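Local coordinates for protein alpha-L-rhamnosidase (Aspergillus terreus, PDB 6GSZ) that probably hydrolyses terminal non-reducing alpha-L-rhamnose residues of alpha-L-rhamnosides, and binds calcium ions, at residues E42-R47 with A52-S57; S5-E10 with V80-F85; Y664-P669 with S707-S712; D603-H608 with T699-H704. All blocks are in the same frame, centred on the assembly; numbering follows the deposited sequence.

Contact 1 of 4, residues E42-R47 with A52-S57; sequences EIEVKR and ADVFRS. With CA (calcium ion), chain X.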
# COMPACT_ATOMS: atom_id res chain seq x y z
N GLU A 42 7.47 -30.28 10.84
CA GLU A 42 6.22 -30.99 11.03
C GLU A 42 5.09 -29.96 11.04
O GLU A 42 5.18 -28.95 11.73
CB GLU A 42 6.23 -31.83 12.32
CG GLU A 42 7.07 -33.08 12.16
CD GLU A 42 7.13 -33.95 13.40
OE1 GLU A 42 6.65 -33.51 14.45
OE2 GLU A 42 7.74 -35.05 13.30
N ILE A 43 4.05 -30.27 10.28
CA ILE A 43 2.80 -29.48 10.29
C ILE A 43 1.69 -30.39 10.83
O ILE A 43 1.42 -31.44 10.27
CB ILE A 43 2.43 -28.94 8.90
CG1 ILE A 43 3.54 -28.09 8.31
CG2 ILE A 43 1.12 -28.16 9.01
CD1 ILE A 43 3.30 -27.58 6.89
N GLU A 44 1.06 -29.94 11.92
CA GLU A 44 -0.11 -30.59 12.53
C GLU A 44 -1.36 -29.91 11.98
O GLU A 44 -1.50 -28.69 12.09
CB GLU A 44 -0.03 -30.45 14.05
CG GLU A 44 -1.18 -31.13 14.80
CD GLU A 44 -1.19 -30.69 16.25
OE1 GLU A 44 -0.76 -31.48 17.12
OE2 GLU A 44 -1.53 -29.51 16.49
N VAL A 45 -2.24 -30.72 11.41
CA VAL A 45 -3.52 -30.25 10.92
C VAL A 45 -4.65 -30.97 11.67
O VAL A 45 -4.79 -32.20 11.58
CB VAL A 45 -3.64 -30.46 9.41
CG1 VAL A 45 -4.96 -29.91 8.88
CG2 VAL A 45 -2.44 -29.87 8.68
N LYS A 46 -5.47 -30.17 12.37
CA LYS A 46 -6.62 -30.71 13.15
C LYS A 46 -7.94 -30.30 12.48
O LYS A 46 -8.14 -29.11 12.25
CB LYS A 46 -6.54 -30.23 14.61
CG LYS A 46 -7.69 -30.66 15.51
CD LYS A 46 -7.71 -32.14 15.80
CE LYS A 46 -8.81 -32.54 16.76
NZ LYS A 46 -10.12 -32.66 16.07
N ARG A 47 -8.80 -31.28 12.17
CA ARG A 47 -10.13 -31.08 11.67
C ARG A 47 -11.09 -31.54 12.76
O ARG A 47 -10.80 -32.55 13.37
CB ARG A 47 -10.33 -31.93 10.42
CG ARG A 47 -9.93 -31.19 9.17
CD ARG A 47 -10.19 -32.02 7.92
NE ARG A 47 -9.92 -31.23 6.72
CZ ARG A 47 -8.81 -31.27 6.03
NH1 ARG A 47 -7.70 -31.79 6.57
NH2 ARG A 47 -8.81 -30.85 4.79
N ALA A 52 -5.83 -35.15 15.02
CA ALA A 52 -4.86 -34.42 14.32
C ALA A 52 -4.03 -35.36 13.43
O ALA A 52 -3.67 -36.50 13.82
CB ALA A 52 -4.01 -33.70 15.32
N ASP A 53 -3.70 -34.88 12.23
CA ASP A 53 -2.65 -35.49 11.40
C ASP A 53 -1.38 -34.65 11.54
O ASP A 53 -1.47 -33.46 11.60
CB ASP A 53 -3.02 -35.55 9.92
CG ASP A 53 -4.14 -36.51 9.59
OD1 ASP A 53 -4.26 -37.54 10.29
OD2 ASP A 53 -4.86 -36.21 8.63
N VAL A 54 -0.21 -35.32 11.58
CA VAL A 54 1.08 -34.65 11.58
C VAL A 54 1.80 -35.10 10.30
O VAL A 54 1.96 -36.28 10.04
CB VAL A 54 1.92 -34.92 12.85
CG1 VAL A 54 3.30 -34.29 12.77
CG2 VAL A 54 1.16 -34.43 14.10
N PHE A 55 2.25 -34.11 9.53
CA PHE A 55 2.94 -34.33 8.27
C PHE A 55 4.38 -33.85 8.43
O PHE A 55 4.64 -32.67 8.73
CB PHE A 55 2.27 -33.52 7.16
CG PHE A 55 0.84 -33.91 6.95
CD1 PHE A 55 0.50 -35.00 6.16
CD2 PHE A 55 -0.19 -33.20 7.56
CE1 PHE A 55 -0.82 -35.38 5.98
CE2 PHE A 55 -1.51 -33.56 7.37
CZ PHE A 55 -1.83 -34.63 6.57
N ARG A 56 5.33 -34.75 8.24
CA ARG A 56 6.78 -34.40 8.34
C ARG A 56 7.36 -34.27 6.93
O ARG A 56 7.09 -35.09 6.05
CB ARG A 56 7.56 -35.48 9.09
CG ARG A 56 9.03 -35.11 9.32
CD ARG A 56 9.84 -35.99 10.26
NE ARG A 56 11.20 -35.47 10.41
CZ ARG A 56 11.75 -35.04 11.56
NH1 ARG A 56 11.00 -34.88 12.64
NH2 ARG A 56 13.05 -34.81 11.63
N SER A 57 8.18 -33.24 6.75
CA SER A 57 8.95 -32.99 5.53
C SER A 57 10.41 -32.84 5.89
O SER A 57 10.73 -32.05 6.75
CB SER A 57 8.51 -31.73 4.85
OG SER A 57 7.20 -31.83 4.32
CA CA X . -5.49 -39.50 10.61
O HOH W 1 -4.42 -39.03 12.84
O HOH W 2 -6.95 -37.94 11.61

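Contact 2 of 4, residues S5-E10 with V80-F85; sequences SQVAFE and VRVRSF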
# COMPACT_ATOMS: atom_id res chain seq x y z
N SER A 5 7.48 -17.67 15.69
CA SER A 5 6.76 -16.49 16.12
C SER A 5 5.45 -16.27 15.36
O SER A 5 4.61 -15.55 15.87
CB SER A 5 7.60 -15.25 16.00
OG SER A 5 8.09 -15.10 14.69
N GLN A 6 5.32 -16.82 14.15
CA GLN A 6 4.17 -16.51 13.29
C GLN A 6 4.04 -17.69 12.35
O GLN A 6 5.05 -18.16 11.83
CB GLN A 6 4.41 -15.24 12.44
CG GLN A 6 3.27 -14.91 11.48
CD GLN A 6 3.51 -13.85 10.43
OE1 GLN A 6 2.91 -12.77 10.48
NE2 GLN A 6 4.33 -14.15 9.43
N VAL A 7 2.82 -18.17 12.17
CA VAL A 7 2.46 -19.13 11.15
C VAL A 7 1.39 -18.46 10.29
O VAL A 7 0.37 -17.99 10.85
CB VAL A 7 1.94 -20.46 11.73
CG1 VAL A 7 1.50 -21.38 10.62
CG2 VAL A 7 3.03 -21.14 12.56
N ALA A 8 1.64 -18.38 8.97
CA ALA A 8 0.75 -17.67 8.10
C ALA A 8 0.51 -18.43 6.80
O ALA A 8 1.36 -19.23 6.33
CB ALA A 8 1.29 -16.31 7.85
N PHE A 9 -0.64 -18.16 6.18
CA PHE A 9 -1.08 -18.79 4.97
C PHE A 9 -1.02 -17.80 3.81
O PHE A 9 -1.54 -16.67 3.92
CB PHE A 9 -2.49 -19.32 5.19
CG PHE A 9 -2.55 -20.28 6.34
CD1 PHE A 9 -2.12 -21.59 6.20
CD2 PHE A 9 -2.89 -19.83 7.60
CE1 PHE A 9 -2.06 -22.43 7.30
CE2 PHE A 9 -2.88 -20.69 8.69
CZ PHE A 9 -2.45 -21.99 8.54
N GLU A 10 -0.42 -18.22 2.68
CA GLU A 10 -0.18 -17.31 1.55
C GLU A 10 0.46 -16.04 2.12
O GLU A 10 1.43 -16.11 2.88
CB GLU A 10 -1.45 -17.12 0.72
CG GLU A 10 -1.93 -18.43 0.11
CD GLU A 10 -1.12 -18.96 -1.07
OE1 GLU A 10 -0.78 -18.11 -1.93
OE2 GLU A 10 -0.86 -20.19 -1.12
N VAL A 80 -3.91 -25.34 12.86
CA VAL A 80 -2.58 -25.71 12.39
C VAL A 80 -1.55 -25.32 13.42
O VAL A 80 -1.60 -24.22 13.97
CB VAL A 80 -2.30 -25.04 11.04
CG1 VAL A 80 -0.86 -25.28 10.62
CG2 VAL A 80 -3.24 -25.59 9.97
N ARG A 81 -0.57 -26.23 13.64
CA ARG A 81 0.65 -25.88 14.36
C ARG A 81 1.83 -26.40 13.54
O ARG A 81 1.66 -27.33 12.77
CB ARG A 81 0.68 -26.48 15.76
CG ARG A 81 -0.44 -26.03 16.68
CD ARG A 81 -0.17 -26.46 18.12
NE ARG A 81 -0.21 -27.90 18.25
CZ ARG A 81 0.32 -28.57 19.30
NH1 ARG A 81 0.88 -27.90 20.30
NH2 ARG A 81 0.31 -29.90 19.32
N VAL A 82 2.99 -25.77 13.73
CA VAL A 82 4.22 -26.16 13.06
C VAL A 82 5.32 -26.29 14.10
O VAL A 82 5.38 -25.53 15.04
CB VAL A 82 4.61 -25.13 11.99
CG1 VAL A 82 5.90 -25.51 11.27
CG2 VAL A 82 3.45 -24.92 11.01
N ARG A 83 6.27 -27.19 13.84
CA ARG A 83 7.55 -27.16 14.55
C ARG A 83 8.65 -27.49 13.55
O ARG A 83 8.43 -28.16 12.57
CB ARG A 83 7.57 -28.07 15.78
CG ARG A 83 7.36 -29.53 15.49
CD ARG A 83 7.45 -30.33 16.79
NE ARG A 83 7.29 -31.74 16.54
CZ ARG A 83 7.49 -32.69 17.44
NH1 ARG A 83 7.86 -32.37 18.68
NH2 ARG A 83 7.33 -33.95 17.08
N SER A 84 9.81 -26.96 13.86
CA SER A 84 10.95 -26.96 12.97
C SER A 84 12.15 -27.61 13.68
O SER A 84 12.38 -27.36 14.86
CB SER A 84 11.21 -25.55 12.52
OG SER A 84 12.38 -25.49 11.74
N PHE A 85 12.90 -28.42 12.92
CA PHE A 85 14.05 -29.17 13.39
C PHE A 85 15.34 -28.64 12.77
O PHE A 85 15.45 -28.51 11.55
CB PHE A 85 13.84 -30.64 13.03
CG PHE A 85 12.61 -31.26 13.63
CD1 PHE A 85 11.38 -31.16 12.97
CD2 PHE A 85 12.65 -31.91 14.86
CE1 PHE A 85 10.24 -31.72 13.51
CE2 PHE A 85 11.50 -32.45 15.41
CZ PHE A 85 10.31 -32.36 14.73

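Contact 3 of 4, residues Y664-P669 with S707-S712; sequences YFDLFP and SKYGES. With CA (calcium ion), chain Q; MAN (alpha-D-mannopyranose), chain C.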
# COMPACT_ATOMS: atom_id res chain seq x y z
N TYR A 664 22.69 3.33 -14.27
CA TYR A 664 22.07 2.28 -13.46
C TYR A 664 21.69 1.08 -14.33
O TYR A 664 21.74 -0.09 -13.87
CB TYR A 664 20.82 2.81 -12.75
CG TYR A 664 20.39 1.93 -11.62
CD1 TYR A 664 21.13 1.85 -10.47
CD2 TYR A 664 19.28 1.11 -11.75
CE1 TYR A 664 20.78 0.99 -9.45
CE2 TYR A 664 18.91 0.24 -10.74
CZ TYR A 664 19.66 0.20 -9.57
OH TYR A 664 19.36 -0.64 -8.56
N PHE A 665 21.27 1.35 -15.58
CA PHE A 665 20.81 0.32 -16.49
C PHE A 665 21.95 -0.30 -17.33
O PHE A 665 21.69 -1.19 -18.14
CB PHE A 665 19.69 0.85 -17.39
CG PHE A 665 18.42 1.33 -16.69
CD1 PHE A 665 18.04 0.87 -15.43
CD2 PHE A 665 17.63 2.26 -17.32
CE1 PHE A 665 16.87 1.33 -14.84
CE2 PHE A 665 16.48 2.73 -16.72
CZ PHE A 665 16.11 2.27 -15.48
N ASP A 666 23.18 0.17 -17.12
CA ASP A 666 24.41 -0.40 -17.72
C ASP A 666 24.34 -0.34 -19.26
O ASP A 666 24.53 -1.34 -19.97
CB ASP A 666 24.68 -1.83 -17.21
CG ASP A 666 24.98 -1.92 -15.73
OD1 ASP A 666 25.84 -1.16 -15.25
OD2 ASP A 666 24.38 -2.80 -15.07
N LEU A 667 24.10 0.87 -19.79
CA LEU A 667 23.86 1.06 -21.22
C LEU A 667 25.06 1.68 -21.97
O LEU A 667 24.96 1.87 -23.16
CB LEU A 667 22.62 1.95 -21.42
CG LEU A 667 21.34 1.38 -20.81
CD1 LEU A 667 20.14 2.28 -21.08
CD2 LEU A 667 21.06 -0.02 -21.32
N PHE A 668 26.17 1.96 -21.28
CA PHE A 668 27.37 2.50 -21.95
C PHE A 668 28.08 1.35 -22.63
O PHE A 668 27.97 0.20 -22.21
CB PHE A 668 28.29 3.23 -20.96
CG PHE A 668 27.76 4.57 -20.54
CD1 PHE A 668 27.99 5.70 -21.30
CD2 PHE A 668 26.96 4.69 -19.41
CE1 PHE A 668 27.43 6.92 -20.95
CE2 PHE A 668 26.42 5.91 -19.07
CZ PHE A 668 26.68 7.03 -19.81
N PRO A 669 28.80 1.61 -23.74
CA PRO A 669 29.50 0.54 -24.44
C PRO A 669 30.75 -0.02 -23.76
O PRO A 669 31.26 -1.03 -24.22
CB PRO A 669 29.85 1.18 -25.79
CG PRO A 669 29.91 2.64 -25.53
CD PRO A 669 28.91 2.91 -24.42
N SER A 707 26.01 5.26 -5.51
CA SER A 707 26.67 4.24 -4.68
C SER A 707 27.24 3.11 -5.55
O SER A 707 28.31 2.60 -5.25
CB SER A 707 25.71 3.70 -3.64
OG SER A 707 25.38 4.72 -2.71
N LYS A 708 26.57 2.73 -6.64
CA LYS A 708 27.03 1.68 -7.55
C LYS A 708 28.43 2.02 -8.07
O LYS A 708 29.25 1.10 -8.28
CB LYS A 708 26.04 1.55 -8.72
CG LYS A 708 26.43 0.60 -9.84
CD LYS A 708 25.33 0.48 -10.87
CE LYS A 708 25.67 -0.45 -12.02
NZ LYS A 708 24.46 -0.80 -12.79
N TYR A 709 28.73 3.32 -8.21
CA TYR A 709 30.01 3.81 -8.76
C TYR A 709 30.93 4.39 -7.69
O TYR A 709 31.93 5.09 -8.01
CB TYR A 709 29.74 4.83 -9.87
CG TYR A 709 29.52 4.06 -11.14
CD1 TYR A 709 30.60 3.56 -11.83
CD2 TYR A 709 28.25 3.69 -11.53
CE1 TYR A 709 30.43 2.78 -12.95
CE2 TYR A 709 28.06 2.90 -12.64
CZ TYR A 709 29.15 2.45 -13.36
OH TYR A 709 28.95 1.66 -14.44
N GLY A 710 30.65 4.04 -6.42
CA GLY A 710 31.54 4.41 -5.32
C GLY A 710 31.45 5.86 -4.90
O GLY A 710 32.35 6.40 -4.24
N GLU A 711 30.31 6.50 -5.26
CA GLU A 711 30.15 7.92 -5.00
C GLU A 711 29.08 8.17 -3.93
O GLU A 711 28.32 9.15 -4.03
CB GLU A 711 29.82 8.63 -6.30
CG GLU A 711 30.86 8.44 -7.39
CD GLU A 711 32.15 9.22 -7.22
OE1 GLU A 711 32.21 10.10 -6.33
OE2 GLU A 711 33.08 8.96 -8.04
N SER A 712 29.03 7.32 -2.89
CA SER A 712 28.11 7.54 -1.79
C SER A 712 28.31 8.90 -1.12
O SER A 712 27.35 9.47 -0.64
CB SER A 712 28.12 6.41 -0.76
OG SER A 712 27.68 5.19 -1.32
CA CA Q . 24.62 -3.52 -20.77
C1 MAN C . 28.08 -5.34 -18.39
C2 MAN C . 26.98 -5.24 -19.47
C3 MAN C . 27.63 -4.47 -20.66
C4 MAN C . 28.35 -3.18 -20.22
C5 MAN C . 29.34 -3.46 -19.08
C6 MAN C . 30.11 -2.21 -18.60
O2 MAN C . 25.67 -4.71 -19.00
O3 MAN C . 26.64 -4.24 -21.69
O4 MAN C . 29.14 -2.58 -21.27
O5 MAN C . 28.61 -4.05 -18.01
O6 MAN C . 29.23 -1.10 -18.37
O HOH W 3 22.48 -1.51 -11.37
O HOH W 4 22.86 -3.61 -19.26
O HOH W 5 26.86 1.38 -15.80
O HOH W 6 25.94 -1.72 -22.37
O HOH W 7 24.12 -5.93 -20.72
O HOH W 8 23.47 -3.86 -22.43

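Contact 4 of 4, residues D603-H608 with T699-H704; sequences DAYLLH and THLLGH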
# COMPACT_ATOMS: atom_id res chain seq x y z
N ASP A 603 13.36 5.10 -23.70
CA ASP A 603 14.17 4.02 -24.24
C ASP A 603 15.02 3.38 -23.15
O ASP A 603 15.18 2.12 -23.16
CB ASP A 603 15.08 4.55 -25.34
CG ASP A 603 14.36 4.87 -26.65
OD1 ASP A 603 13.17 4.45 -26.81
OD2 ASP A 603 15.00 5.54 -27.52
N ALA A 604 15.50 4.19 -22.20
CA ALA A 604 16.26 3.62 -21.07
C ALA A 604 15.37 2.64 -20.30
O ALA A 604 15.80 1.51 -19.99
CB ALA A 604 16.80 4.69 -20.18
N TYR A 605 14.12 3.06 -20.01
CA TYR A 605 13.21 2.20 -19.30
C TYR A 605 12.74 0.97 -20.12
O TYR A 605 12.45 -0.09 -19.54
CB TYR A 605 12.02 2.99 -18.74
CG TYR A 605 12.29 3.57 -17.38
CD1 TYR A 605 12.93 4.80 -17.23
CD2 TYR A 605 11.95 2.87 -16.24
CE1 TYR A 605 13.16 5.35 -15.98
CE2 TYR A 605 12.19 3.41 -14.98
CZ TYR A 605 12.80 4.65 -14.84
OH TYR A 605 13.05 5.16 -13.58
N LEU A 606 12.69 1.10 -21.46
CA LEU A 606 12.42 -0.06 -22.32
C LEU A 606 13.54 -1.10 -22.15
O LEU A 606 13.25 -2.29 -22.02
CB LEU A 606 12.28 0.40 -23.78
CG LEU A 606 12.44 -0.69 -24.84
CD1 LEU A 606 11.39 -1.76 -24.71
CD2 LEU A 606 12.45 -0.10 -26.24
N LEU A 607 14.79 -0.65 -22.18
CA LEU A 607 15.91 -1.57 -21.97
C LEU A 607 15.80 -2.21 -20.57
O LEU A 607 15.99 -3.40 -20.43
CB LEU A 607 17.22 -0.81 -22.13
CG LEU A 607 17.85 -0.79 -23.52
CD1 LEU A 607 18.25 -2.17 -23.94
CD2 LEU A 607 16.99 -0.21 -24.57
N HIS A 608 15.49 -1.39 -19.56
CA HIS A 608 15.37 -1.89 -18.19
C HIS A 608 14.26 -2.97 -18.11
O HIS A 608 14.41 -4.02 -17.45
CB HIS A 608 15.16 -0.74 -17.20
CG HIS A 608 15.00 -1.18 -15.81
ND1 HIS A 608 15.94 -1.94 -15.16
CD2 HIS A 608 14.03 -0.89 -14.93
CE1 HIS A 608 15.53 -2.13 -13.91
NE2 HIS A 608 14.35 -1.46 -13.75
N THR A 699 14.63 9.99 -9.67
CA THR A 699 14.81 10.19 -8.22
C THR A 699 15.00 8.86 -7.47
O THR A 699 15.95 8.72 -6.66
CB THR A 699 13.64 10.96 -7.62
OG1 THR A 699 13.65 12.26 -8.22
CG2 THR A 699 13.79 11.11 -6.13
N HIS A 700 14.17 7.85 -7.78
CA HIS A 700 14.21 6.60 -7.04
C HIS A 700 15.52 5.84 -7.23
O HIS A 700 15.85 4.95 -6.39
CB HIS A 700 13.01 5.70 -7.34
CG HIS A 700 13.00 5.11 -8.71
ND1 HIS A 700 13.17 3.76 -8.91
CD2 HIS A 700 12.78 5.65 -9.93
CE1 HIS A 700 13.07 3.49 -10.20
NE2 HIS A 700 12.83 4.64 -10.86
N LEU A 701 16.26 6.17 -8.30
CA LEU A 701 17.49 5.44 -8.63
C LEU A 701 18.75 6.26 -8.37
O LEU A 701 19.86 5.73 -8.43
CB LEU A 701 17.44 5.02 -10.10
CG LEU A 701 16.36 4.06 -10.52
CD1 LEU A 701 16.42 3.91 -12.05
CD2 LEU A 701 16.51 2.74 -9.76
N LEU A 702 18.63 7.55 -8.09
CA LEU A 702 19.80 8.44 -8.08
C LEU A 702 20.83 8.00 -7.03
O LEU A 702 22.02 7.87 -7.31
CB LEU A 702 19.36 9.89 -7.86
CG LEU A 702 20.49 10.91 -7.87
CD1 LEU A 702 21.23 10.89 -9.21
CD2 LEU A 702 19.93 12.30 -7.59
N GLY A 703 20.42 7.78 -5.78
CA GLY A 703 21.35 7.39 -4.74
C GLY A 703 21.99 6.05 -5.04
O GLY A 703 23.19 5.85 -4.82
N HIS A 704 21.20 5.09 -5.53
CA HIS A 704 21.70 3.77 -5.83
C HIS A 704 22.70 3.82 -6.97
O HIS A 704 23.67 3.04 -6.99
CB HIS A 704 20.57 2.79 -6.15
CG HIS A 704 19.69 2.59 -4.99
ND1 HIS A 704 20.14 2.04 -3.81
CD2 HIS A 704 18.39 2.93 -4.78
CE1 HIS A 704 19.14 2.01 -2.93
NE2 HIS A 704 18.07 2.56 -3.50

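Contact 1 of 4, residues E42-R47 with A52-S57
Glu42 and Arg56 face each other as a non-hydrogen-bonded pair at the edge of a sheet. Their flat ends are turned 78° apart, and Glu42 OE2 comes to the edge of the guanidinium group, in its plane. The salt bridge from Arg56 NH1 to Glu42 OE2 is 3.3 Å long and weak. Glu42 CG is anti to the carbonyl carbon (chi1 -75°), and the chain then runs straight on. This lays OE1 beside Val54 CG1 and leaves OE2 for the arginine. Arg83 on strand 78-86 is the stronger partner and holds OE1. Glu44 is on the same face. Its CG packs on Ala52 CB at 3.9 Å, while its carboxylate reaches Arg81. The two strands form an antiparallel beta hairpin, with 53-58 as an outermost strand of a five-stranded sheet in the immunoglobulin-like N-terminal domain. Backbone bonds run both ways between Ile43 and Phe55 and between Val45 and Asp53. Val45 N meets Asp53 O at 2.9 Å, nearly along the C=O axis. On the other face, Val45 CG2 touches the ring edge of Phe55 at CE2, 4.0 Å away. Asp53 is also on that face and binds a calcium ion through OD1 at 2.3 Å. Two waters bind the same ion, and one of them donates to Ala52 O. Lys46 bends at chi2 and chi4, and its NZ bonds to Arg47 O and His50 O.

Contact 2 of 4, residues S5-E10 with V80-F85
Val7 meets Val82 through methyl groups. Both CG1 and CG2 of Val7 lie 4.1 Å from Val82 CG2, so that one methyl of Val82 faces the fork of Val7. Beside them, Phe9 points its ring end at Val80 from the opposite direction. Phe9 CZ is 3.9 Å from Val80 CB, which lies at the ring edge, in plane. The CG2 branch of Val80 is almost as near to Phe9 CZ, at 4.0 Å. Phe9 CG is anti to its carbonyl carbon (chi1 -58°), and from there the ring carries CZ across to the valine. The four residues are buried and the contact is wholly apolar. It joins the two sheets of a beta sandwich in the immunoglobulin-like N-terminal domain. Strand 3-9 pairs with 25-30 in one sheet, and strand 78-86 is an inner strand of the other. The CA atoms of Val7 and Val82 are 7.5 Å apart, a spacing bridged by side chains alone. Around this first shell, Val99 packs on both Val7 and Phe9, and Val101 on both Phe9 and Val80. Trp27 touches Val82, and Ile43 touches Val80. Backbone bonds from Ala8 to Ser26 and from Val80 to Val99 hold the strands in their sheets. Ser96 OG bonds to Val82 N. Glu10, just after the strand, makes salt bridges to Arg24 and to Arg492 of helix 488-503.

Contact 3 of 4, residues Y664-P669 with S707-S712
A Schellman motif closes helix 656-664 at Asp666, and Lys708 from the end of helix 699-708 reaches across to it. Lys708 NZ lies 2.8 Å from Asp666 OD1 and 3.0 Å from OD2 in a salt bridge. The hydrogen bonds to both carboxylate oxygens are weak. NZ makes another weak bond to Tyr664 O at 3.0 Å, and one more to Leu663 O. The lysine thus gathers carbonyl oxygens at the C-terminal end of the first helix together with the carboxylate. Its CG is anti to the backbone N (chi1 174°), and the chain stays extended to NZ, which spans the gap between the two helix ends. A water donates to Tyr664 O and lies over the centre of the Tyr664 ring. The Tyr664 hydroxyl is bonded to Arg479. Asp666 has a second role: its backbone O binds a calcium ion at 2.3 Å, so the metal uses the main chain and the lysine uses the side chain. O2 and O3 of a mannose, part of a glycan on the protein itself, and three waters also bind the ion, with a fourth water farther off. The mannose O4 donates to Phe668 O at 3.2 Å. Gly710, also at positive phi, ends helix 699-708 in a second Schellman motif. Tyr664 packs on Leu701, His704 and Thr705 of that helix. Phe668 lies against helix 671-687, touching Ala677, and in its modelled conformer Tyr709 touches Ala674 of the same helix.

Contact 4 of 4, residues D603-H608 with T699-H704
Tyr605 and His700 come from opposite directions on two separate helices, and they account for most of the surface buried here. The hydrogen bond runs from His700 NE2 to Tyr605 OH and is 2.8 Å long. The hydroxyl lies close to the imidazole plane, 12° out of it. NE2 in turn lies at the edge of the Tyr605 ring, in plane. The side chains therefore meet edge to edge through OH and NE2, without stacking. Leu701 is the third residue, and its CD1 is 3.9 Å from Tyr605 OH. Its CG also lies over one face of the His700 ring, 3.4 Å above the plane and offset toward the rim. His700 takes the crowded position for its CG, between the backbone N and the carbonyl carbon (chi1 69°), and this turn points the imidazole at the tyrosine. The helices stay far apart, with 11.9 Å between the CA atoms of Tyr605 and Leu701. They belong to the six-hairpin glycosidase domain, an (alpha/alpha)6 barrel in this family. Phe665 meets the Tyr605 ring edge-to-face, and Leu661 of helix 656-664 and Ile526 pack on it too. Ala476 of helix 471-484 touches His700. The Tyr605 hydroxyl has a second partner, the carbonyl O of Ala697, just before helix 699-708. A carbonyl can only accept, so the hydroxyl gives its hydrogen to Ala697 O and takes one from His700. This order places a hydrogen on NE2 of the imidazole and gives the buried phenol oxygen both a donor and an acceptor.

The four contacts form two pairs at distant places in the chain. Contacts 1 and 2 share a sheet of the N-terminal domain, with centres 11 Å apart. Salt bridges join them, Glu44 OE2 to Arg81 NE (2.7 Å) and Glu42 OE1 to Arg83 NH2 (2.8 Å). Contacts 3 and 4 both use helix 699-708 in the glycosidase domain, and their centres are also 11 Å apart. Phe665 of contact 3 stacks on His608 of contact 4. The nearest atoms of contacts 2 and 4 are about 25 Å apart. The His700 side chain lies about 12 Å from the bound glucose, so contact 4 is outside the first shell of that ligand.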